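Side-chain contacts in saframycin Mx1 synthetase B (Legionella pneumophila subsp. pneumophila, PDB 3KXW), which belongs to the ANL superfamily of AMP-binding enzymes, is also named fatty acid AMP ligase, and holds 5'-O-[(S)-(dodecanoyloxy)(hydroxy)phosphoryl]adenosine in its pocket: residues F269-C274 with E321-C326; H308-Q311 with G317-K320. One frame throughout, in Å; residues are numbered along the deposited sequence.

Contact 1: residues F269-C274 with E321-C326; sequences FAYDYC and EAFYPC. With 1ZZ (5'-O-[(S)-(dodecanoyloxy)(hydroxy)phosphoryl]adenosine), chain B.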
ATOM      1  N   PHE A 269     -10.226   0.258   3.576  1.00 13.54           N
ATOM      2  CA  PHE A 269     -11.294   0.119   2.567  1.00 13.94           C
ATOM      3  C   PHE A 269     -11.625  -1.341   2.188  1.00 13.18           C
ATOM      4  O   PHE A 269     -12.766  -1.662   1.822  1.00 12.16           O
ATOM      5  CB  PHE A 269     -10.941   0.892   1.289  1.00 14.28           C
ATOM      6  CG  PHE A 269     -10.138   0.083   0.316  1.00 14.31           C
ATOM      7  CD1 PHE A 269     -10.769  -0.720  -0.619  1.00 13.70           C
ATOM      8  CD2 PHE A 269      -8.743   0.105   0.358  1.00 16.39           C
ATOM      9  CE1 PHE A 269     -10.040  -1.500  -1.497  1.00 15.18           C
ATOM     10  CE2 PHE A 269      -8.011  -0.673  -0.527  1.00 18.16           C
ATOM     11  CZ  PHE A 269      -8.665  -1.473  -1.451  1.00 15.25           C
ATOM     12  N   ALA A 270     -10.627  -2.224   2.234  1.00 12.45           N
ATOM     13  CA  ALA A 270     -10.834  -3.560   1.676  1.00 13.29           C
ATOM     14  C   ALA A 270     -11.800  -4.401   2.525  1.00 12.68           C
ATOM     15  O   ALA A 270     -12.479  -5.310   2.009  1.00 13.47           O
ATOM     16  CB  ALA A 270      -9.487  -4.284   1.477  1.00 11.64           C
ATOM     17  N   TYR A 271     -11.876  -4.095   3.816  1.00 12.57           N
ATOM     18  CA  TYR A 271     -12.838  -4.765   4.681  1.00 11.52           C
ATOM     19  C   TYR A 271     -14.277  -4.342   4.293  1.00 13.47           C
ATOM     20  O   TYR A 271     -15.182  -5.173   4.203  1.00 12.88           O
ATOM     21  CB  TYR A 271     -12.493  -4.549   6.175  1.00 13.72           C
ATOM     22  CG  TYR A 271     -11.139  -5.150   6.564  1.00 12.90           C
ATOM     23  CD1 TYR A 271     -10.981  -6.519   6.703  1.00 11.77           C
ATOM     24  CD2 TYR A 271     -10.031  -4.340   6.770  1.00 11.96           C
ATOM     25  CE1 TYR A 271      -9.751  -7.088   7.038  1.00 11.94           C
ATOM     26  CE2 TYR A 271      -8.790  -4.887   7.100  1.00 13.90           C
ATOM     27  CZ  TYR A 271      -8.658  -6.259   7.230  1.00 12.86           C
ATOM     28  OH  TYR A 271      -7.449  -6.804   7.554  1.00 12.03           O
ATOM     29  N   ASP A 272     -14.468  -3.059   4.015  1.00 13.21           N
ATOM     30  CA  ASP A 272     -15.756  -2.569   3.553  1.00 13.51           C
ATOM     31  C   ASP A 272     -16.101  -3.176   2.218  1.00 13.70           C
ATOM     32  O   ASP A 272     -17.255  -3.472   1.940  1.00 14.74           O
ATOM     33  CB  ASP A 272     -15.738  -1.058   3.394  1.00 14.45           C
ATOM     34  CG  ASP A 272     -15.817  -0.336   4.721  1.00 15.55           C
ATOM     35  OD1 ASP A 272     -16.675  -0.686   5.551  1.00 16.48           O
ATOM     36  OD2 ASP A 272     -15.003   0.573   4.923  1.00 17.25           O
ATOM     37  N   TYR A 273     -15.085  -3.346   1.381  1.00 14.15           N
ATOM     38  CA  TYR A 273     -15.290  -3.870   0.039  1.00 14.80           C
ATOM     39  C   TYR A 273     -15.794  -5.313   0.105  1.00 16.02           C
ATOM     40  O   TYR A 273     -16.679  -5.699  -0.666  1.00 14.77           O
ATOM     41  CB  TYR A 273     -13.986  -3.765  -0.750  1.00 13.27           C
ATOM     42  CG  TYR A 273     -14.110  -4.009  -2.230  1.00 15.95           C
ATOM     43  CD1 TYR A 273     -14.668  -3.068  -3.089  1.00 17.39           C
ATOM     44  CD2 TYR A 273     -13.641  -5.181  -2.772  1.00 16.66           C
ATOM     45  CE1 TYR A 273     -14.769  -3.324  -4.474  1.00 20.03           C
ATOM     46  CE2 TYR A 273     -13.720  -5.429  -4.106  1.00 19.14           C
ATOM     47  CZ  TYR A 273     -14.280  -4.520  -4.960  1.00 21.52           C
ATOM     48  OH  TYR A 273     -14.310  -4.882  -6.302  1.00 24.11           O
ATOM     49  N   CYS A 274     -15.209  -6.103   1.008  1.00 13.41           N
ATOM     50  CA  CYS A 274     -15.714  -7.463   1.280  1.00 14.93           C
ATOM     51  C   CYS A 274     -17.161  -7.479   1.747  1.00 15.85           C
ATOM     52  O   CYS A 274     -17.971  -8.253   1.242  1.00 16.50           O
ATOM     53  CB  CYS A 274     -14.863  -8.159   2.332  1.00 14.81           C
ATOM     54  SG  CYS A 274     -13.227  -8.672   1.752  1.00 15.05           S
ATOM     55  N   GLU A 321     -11.278  -9.619  17.699  1.00 18.25           N
ATOM     56  CA  GLU A 321     -10.001  -9.464  18.378  1.00 20.23           C
ATOM     57  C   GLU A 321      -8.832  -9.651  17.405  1.00 17.86           C
ATOM     58  O   GLU A 321      -7.703  -9.285  17.705  1.00 17.54           O
ATOM     59  CB  GLU A 321      -9.862 -10.501  19.515  1.00 23.36           C
ATOM     60  CG  GLU A 321     -10.802 -10.300  20.695  1.00 26.11           C
ATOM     61  CD  GLU A 321     -12.248 -10.684  20.387  1.00 27.88           C
ATOM     62  OE1 GLU A 321     -12.477 -11.431  19.418  1.00 23.10           O
ATOM     63  OE2 GLU A 321     -13.155 -10.227  21.120  1.00 29.66           O
ATOM     64  N   ALA A 322      -9.095 -10.260  16.260  1.00 15.85           N
ATOM     65  CA  ALA A 322      -8.045 -10.445  15.263  1.00 15.12           C
ATOM     66  C   ALA A 322      -7.598  -9.097  14.668  1.00 13.91           C
ATOM     67  O   ALA A 322      -6.446  -8.938  14.224  1.00 14.46           O
ATOM     68  CB  ALA A 322      -8.529 -11.372  14.156  1.00 15.21           C
ATOM     69  N   PHE A 323      -8.502  -8.119  14.651  1.00 15.79           N
ATOM     70  CA  PHE A 323      -8.214  -6.861  13.961  1.00 13.73           C
ATOM     71  C   PHE A 323      -7.049  -6.172  14.613  1.00 15.02           C
ATOM     72  O   PHE A 323      -7.010  -6.058  15.842  1.00 15.71           O
ATOM     73  CB  PHE A 323      -9.418  -5.920  13.973  1.00 15.16           C
ATOM     74  CG  PHE A 323     -10.316  -6.073  12.785  1.00 14.17           C
ATOM     75  CD1 PHE A 323      -9.826  -5.888  11.497  1.00 14.86           C
ATOM     76  CD2 PHE A 323     -11.662  -6.358  12.941  1.00 13.34           C
ATOM     77  CE1 PHE A 323     -10.669  -5.991  10.403  1.00 13.18           C
ATOM     78  CE2 PHE A 323     -12.491  -6.486  11.856  1.00 12.12           C
ATOM     79  CZ  PHE A 323     -11.994  -6.281  10.576  1.00 13.69           C
ATOM     80  N   TYR A 324      -6.108  -5.703  13.787  1.00 12.17           N
ATOM     81  CA  TYR A 324      -4.850  -5.160  14.283  1.00 14.80           C
ATOM     82  C   TYR A 324      -4.535  -3.871  13.540  1.00 13.61           C
ATOM     83  O   TYR A 324      -3.834  -3.903  12.526  1.00 13.12           O
ATOM     84  CB  TYR A 324      -3.715  -6.166  14.062  1.00 13.66           C
ATOM     85  CG  TYR A 324      -2.402  -5.789  14.712  1.00 14.65           C
ATOM     86  CD1 TYR A 324      -2.128  -6.145  16.018  1.00 15.14           C
ATOM     87  CD2 TYR A 324      -1.435  -5.079  14.009  1.00 13.95           C
ATOM     88  CE1 TYR A 324      -0.918  -5.821  16.622  1.00 15.78           C
ATOM     89  CE2 TYR A 324      -0.209  -4.739  14.607  1.00 13.49           C
ATOM     90  CZ  TYR A 324       0.031  -5.108  15.920  1.00 14.91           C
ATOM     91  OH  TYR A 324       1.226  -4.762  16.511  1.00 15.57           O
ATOM     92  N   PRO A 325      -5.064  -2.740  14.043  1.00 13.67           N
ATOM     93  CA  PRO A 325      -4.736  -1.426  13.485  1.00 13.35           C
ATOM     94  C   PRO A 325      -3.245  -1.183  13.628  1.00 13.09           C
ATOM     95  O   PRO A 325      -2.650  -1.589  14.622  1.00 12.31           O
ATOM     96  CB  PRO A 325      -5.528  -0.454  14.369  1.00 14.80           C
ATOM     97  CG  PRO A 325      -6.642  -1.279  14.931  1.00 14.38           C
ATOM     98  CD  PRO A 325      -6.065  -2.656  15.117  1.00 13.87           C
ATOM     99  N   CYS A 326      -2.635  -0.546  12.638  1.00 13.24           N
ATOM    100  CA  CYS A 326      -1.209  -0.224  12.733  1.00 12.82           C
ATOM    101  C   CYS A 326      -0.936   0.994  11.878  1.00 12.05           C
ATOM    102  O   CYS A 326      -1.710   1.305  10.966  1.00 13.16           O
ATOM    103  CB  CYS A 326      -0.329  -1.413  12.277  1.00 11.99           C
ATOM    104  SG  CYS A 326      -0.837  -2.245  10.762  1.00 13.52           S
TER
HETATM  105  P   1ZZ B 589       2.967   4.953   2.522  1.00 27.29           P
HETATM  106  C1  1ZZ B 589       2.973  -8.660   7.880  1.00 19.84           C
HETATM  107  N1  1ZZ B 589      -1.396   6.087   7.104  1.00 20.73           N
HETATM  108  O1  1ZZ B 589       0.888   3.107   4.221  1.00 26.48           O
HETATM  109  C2  1ZZ B 589       2.252  -7.332   7.613  1.00 15.74           C
HETATM  110  N2  1ZZ B 589      -1.248   4.226   8.334  1.00 16.13           N
HETATM  111  O2  1ZZ B 589       3.024   3.503   3.335  1.00 30.34           O
HETATM  112  C3  1ZZ B 589       2.831  -6.183   8.449  1.00 16.89           C
HETATM  113  N3  1ZZ B 589      -3.370   7.215   8.409  1.00 19.79           N
HETATM  114  O3  1ZZ B 589       4.285   5.551   2.535  1.00 24.51           O
HETATM  115  C4  1ZZ B 589       2.417  -4.823   7.867  1.00 16.04           C
HETATM  116  N4  1ZZ B 589      -4.138   5.821  10.219  1.00 18.51           N
HETATM  117  O4  1ZZ B 589       2.486   4.655   1.010  1.00 35.96           O
HETATM  118  C5  1ZZ B 589       2.574  -3.670   8.873  1.00 16.60           C
HETATM  119  N5  1ZZ B 589      -3.185   3.778  10.833  1.00 15.58           N
HETATM  120  O5  1ZZ B 589       1.842   5.982   3.199  1.00 25.13           O
HETATM  121  C6  1ZZ B 589       2.015  -2.393   8.230  1.00 17.21           C
HETATM  122  O6  1ZZ B 589      -0.358   6.564   4.901  1.00 23.97           O
HETATM  123  C7  1ZZ B 589       1.866  -1.064   9.012  1.00 15.61           C
HETATM  124  O7  1ZZ B 589      -0.589   9.166   6.183  1.00 23.57           O
HETATM  125  C8  1ZZ B 589       1.167   0.135   8.342  1.00 15.64           C
HETATM  126  O8  1ZZ B 589       1.863   8.822   6.227  1.00 20.22           O
HETATM  127  C9  1ZZ B 589       2.180   0.874   7.451  1.00 17.50           C
HETATM  128  C10 1ZZ B 589       1.552   1.591   6.232  1.00 18.02           C
HETATM  129  C11 1ZZ B 589       2.704   2.044   5.291  1.00 20.47           C
HETATM  130  C12 1ZZ B 589       2.238   3.285   4.506  1.00 25.25           C
HETATM  131  C13 1ZZ B 589       1.877   6.295   4.574  1.00 26.53           C
HETATM  132  C14 1ZZ B 589       0.811   7.142   4.895  1.00 23.64           C
HETATM  133  C15 1ZZ B 589       0.970   7.830   6.300  1.00 20.57           C
HETATM  134  C16 1ZZ B 589      -0.252   8.204   6.632  1.00 24.15           C
HETATM  135  C17 1ZZ B 589      -1.009   7.053   6.177  1.00 22.07           C
HETATM  136  C18 1ZZ B 589      -0.724   4.818   7.327  1.00 19.13           C
HETATM  137  C19 1ZZ B 589      -2.363   5.096   8.815  1.00 18.63           C
HETATM  138  C20 1ZZ B 589      -2.401   6.195   8.119  1.00 18.59           C
HETATM  139  C21 1ZZ B 589      -4.233   7.032   9.380  1.00 18.74           C
HETATM  140  C22 1ZZ B 589      -3.307   4.940   9.989  1.00 17.34           C

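Contact 2: residues H308-Q311 with G317-K320; sequences HFYQ and GFRK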
ATOM      1  N   HIS A 308     -18.683  -3.655  10.944  1.00 15.06           N
ATOM      2  CA  HIS A 308     -19.417  -4.210   9.803  1.00 15.71           C
ATOM      3  C   HIS A 308     -18.821  -5.523   9.354  1.00 17.61           C
ATOM      4  O   HIS A 308     -19.543  -6.469   9.079  1.00 16.28           O
ATOM      5  CB  HIS A 308     -19.398  -3.278   8.594  1.00 16.78           C
ATOM      6  CG  HIS A 308     -20.329  -2.113   8.692  1.00 19.08           C
ATOM      7  ND1 HIS A 308     -20.501  -1.220   7.659  1.00 20.55           N
ATOM      8  CD2 HIS A 308     -21.132  -1.689   9.697  1.00 20.33           C
ATOM      9  CE1 HIS A 308     -21.372  -0.292   8.020  1.00 22.47           C
ATOM     10  NE2 HIS A 308     -21.766  -0.551   9.254  1.00 22.34           N
ATOM     11  N   PHE A 309     -17.496  -5.570   9.263  1.00 15.20           N
ATOM     12  CA  PHE A 309     -16.823  -6.773   8.804  1.00 15.31           C
ATOM     13  C   PHE A 309     -16.986  -7.905   9.817  1.00 16.10           C
ATOM     14  O   PHE A 309     -17.210  -9.061   9.454  1.00 15.70           O
ATOM     15  CB  PHE A 309     -15.330  -6.501   8.575  1.00 13.37           C
ATOM     16  CG  PHE A 309     -14.622  -7.642   7.918  1.00 11.95           C
ATOM     17  CD1 PHE A 309     -14.588  -7.739   6.540  1.00 12.66           C
ATOM     18  CD2 PHE A 309     -14.015  -8.626   8.679  1.00 12.93           C
ATOM     19  CE1 PHE A 309     -13.935  -8.804   5.897  1.00 11.96           C
ATOM     20  CE2 PHE A 309     -13.374  -9.703   8.057  1.00 14.50           C
ATOM     21  CZ  PHE A 309     -13.322  -9.781   6.667  1.00 13.25           C
ATOM     22  N   TYR A 310     -16.886  -7.551  11.090  1.00 15.82           N
ATOM     23  CA  TYR A 310     -17.007  -8.550  12.140  1.00 18.27           C
ATOM     24  C   TYR A 310     -18.397  -9.172  12.119  1.00 18.53           C
ATOM     25  O   TYR A 310     -18.526 -10.391  12.147  1.00 18.83           O
ATOM     26  CB  TYR A 310     -16.724  -7.947  13.514  1.00 19.58           C
ATOM     27  CG  TYR A 310     -17.187  -8.856  14.627  1.00 19.09           C
ATOM     28  CD1 TYR A 310     -16.592 -10.099  14.826  1.00 19.63           C
ATOM     29  CD2 TYR A 310     -18.227  -8.490  15.456  1.00 20.92           C
ATOM     30  CE1 TYR A 310     -17.019 -10.952  15.847  1.00 22.51           C
ATOM     31  CE2 TYR A 310     -18.660  -9.335  16.470  1.00 22.40           C
ATOM     32  CZ  TYR A 310     -18.052 -10.546  16.667  1.00 23.38           C
ATOM     33  OH  TYR A 310     -18.512 -11.368  17.678  1.00 26.44           O
ATOM     34  N   GLN A 311     -19.430  -8.334  12.034  1.00 17.62           N
ATOM     35  CA  GLN A 311     -20.805  -8.835  11.985  1.00 21.51           C
ATOM     36  C   GLN A 311     -21.051  -9.698  10.734  1.00 19.54           C
ATOM     37  O   GLN A 311     -21.766 -10.700  10.782  1.00 19.32           O
ATOM     38  CB  GLN A 311     -21.822  -7.684  12.061  1.00 20.65           C
ATOM     39  CG  GLN A 311     -21.857  -6.917  13.395  1.00 21.91           C
ATOM     40  CD  GLN A 311     -22.216  -7.813  14.562  1.00 23.65           C
ATOM     41  OE1 GLN A 311     -22.879  -8.835  14.384  1.00 24.64           O
ATOM     42  NE2 GLN A 311     -21.758  -7.454  15.748  1.00 19.94           N
ATOM     43  N   GLY A 317     -16.227 -17.872  11.742  1.00 19.84           N
ATOM     44  CA  GLY A 317     -15.013 -18.055  12.519  1.00 20.81           C
ATOM     45  C   GLY A 317     -14.158 -16.810  12.685  1.00 19.66           C
ATOM     46  O   GLY A 317     -13.155 -16.830  13.403  1.00 18.46           O
ATOM     47  N   PHE A 318     -14.549 -15.712  12.047  1.00 18.71           N
ATOM     48  CA  PHE A 318     -13.795 -14.478  12.225  1.00 17.46           C
ATOM     49  C   PHE A 318     -14.061 -13.864  13.596  1.00 17.31           C
ATOM     50  O   PHE A 318     -15.212 -13.699  13.985  1.00 18.06           O
ATOM     51  CB  PHE A 318     -14.086 -13.443  11.120  1.00 16.80           C
ATOM     52  CG  PHE A 318     -13.242 -12.195  11.260  1.00 16.23           C
ATOM     53  CD1 PHE A 318     -11.925 -12.186  10.812  1.00 15.55           C
ATOM     54  CD2 PHE A 318     -13.746 -11.062  11.878  1.00 14.99           C
ATOM     55  CE1 PHE A 318     -11.122 -11.051  10.969  1.00 14.39           C
ATOM     56  CE2 PHE A 318     -12.964  -9.922  12.055  1.00 14.85           C
ATOM     57  CZ  PHE A 318     -11.640  -9.915  11.600  1.00 15.47           C
ATOM     58  N   ARG A 319     -13.000 -13.493  14.318  1.00 15.91           N
ATOM     59  CA  ARG A 319     -13.144 -12.863  15.627  1.00 19.01           C
ATOM     60  C   ARG A 319     -12.666 -11.418  15.585  1.00 19.30           C
ATOM     61  O   ARG A 319     -11.645 -11.118  14.986  1.00 16.65           O
ATOM     62  CB  ARG A 319     -12.351 -13.639  16.697  1.00 21.73           C
ATOM     63  CG  ARG A 319     -13.034 -14.937  17.133  1.00 23.71           C
ATOM     64  CD  ARG A 319     -12.260 -15.675  18.250  1.00 27.09           C
ATOM     65  NE  ARG A 319     -12.159 -14.858  19.449  1.00 29.31           N
ATOM     66  CZ  ARG A 319     -11.080 -14.162  19.796  1.00 30.02           C
ATOM     67  NH1 ARG A 319      -9.979 -14.214  19.060  1.00 30.86           N
ATOM     68  NH2 ARG A 319     -11.097 -13.427  20.900  1.00 32.68           N
ATOM     69  N   LYS A 320     -13.393 -10.521  16.229  1.00 18.97           N
ATOM     70  CA  LYS A 320     -13.047  -9.102  16.119  1.00 18.57           C
ATOM     71  C   LYS A 320     -11.693  -8.793  16.734  1.00 19.25           C
ATOM     72  O   LYS A 320     -11.044  -7.817  16.339  1.00 17.69           O
ATOM     73  CB  LYS A 320     -14.137  -8.218  16.745  1.00 20.04           C
ATOM     74  CG  LYS A 320     -14.002  -6.720  16.408  1.00 18.59           C
ATOM     75  CD  LYS A 320     -15.189  -5.892  16.938  1.00 21.80           C
ATOM     76  CE  LYS A 320     -15.074  -4.401  16.531  1.00 20.82           C
ATOM     77  NZ  LYS A 320     -16.172  -3.543  17.125  1.00 22.15           N
TER

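Contact 1: residues F269-C274 with E321-C326
Y271 and F323 are brought together by two first torsions: in Y271, chi1 of -63° sets CG anti to the carbonyl carbon, continuing a bond that already points from the helix to the strand, while F323, at the less usual chi1 of -91°, swings its ring toward the helix although its CB starts out across that direction. The result is a T-shaped pair. The CE1 corner of F323 stands over the centre of one Y271 face, 3.7 Å from Y271 CE1, and the ring planes meet at 80° with centroids 5.0 Å apart. No hydrogen bond crosses between the two segments. The buried phenol oxygen of Y271 is instead hydrogen-bonded to the backbone O of F295, which would restrict swinging of the ring that F323 abuts.

At the far end of 321-326, C326 reaches the bound 1ZZ in two ways. Its carbonyl O accepts a hydrogen bond from the adenine amino group, N5 of 1ZZ lying 2.9 Å from C326 O, and its SG sits beside the acyl chain, 3.4 Å from C7 of 1ZZ. The aromatic pair packs helix 269-277 against the mixed sheet holding parallel strands 263-266, 293-296 and 323-328 of the AMP-binding region; both rings touch A294, and helix 303-313 alongside supplies T305 against Y271 and M306 against F323.

Contact 2: residues H308-Q311 with G317-K320
F309 and F318 meet almost perpendicularly, their ring planes at 86° and centroids 5.0 Å apart. F309 presents its CD2-CE2 edge to one face of F318: CE2 stands above the centre of that face, and CD2 comes to 3.8 Å from F318 CE2. With CG anti to the backbone N in both residues (chi1 -172° in F309, -177° in F318), the two rings meet between helix 303-313 and the loop that follows it.

The next helical residue, Y310, turns a ring face to K320 and its edge to F318 O. K320 CB lies over this face, displaced toward the rim, in a CH-pi contact 4.0 Å from the centroid of the Y310 ring, and K320 N comes to 3.5 Å from Y310 CD1. Near the ring plane, F318 O approaches Y310 CE1 at 3.8 Å. Beyond CB, the extended K320 chain crosses Y310 at about a right angle and leads away to salt bridges of NZ with E303 and E307.

The side chains thus meet through apolar and aromatic surfaces, with backbone F318 O and K320 N beside the tyrosine ring and no hydrogen bond between the segments; the lysine contributes its CB methylene to the Y310 face, while its charge is paired on the helix itself.

In the fold
Contact 2 is nested within the loop closed by contact 1, and their centres are about 9 Å apart. They join directly through aromatic packing: F323 CE2 lies 3.5 Å from F318 CE2 in an edge-to-face pair, and F323 CZ is 3.6 Å from F309 CD2. F309 also packs edge-to-face with Y271 and touches C274, its CE1 3.7 Å from C274 CB. Y271, F323, F318 and F309 thus form a continuous aromatic cluster tying helices 269-277 and 303-313 and the loop 317-320 to strand 323-328. From the cluster the strand of contact 1 reaches the ligand through C326, whereas contact 2 lies farther out, its centre about 23 Å from the centre of the chain, against about 14 Å for contact 1.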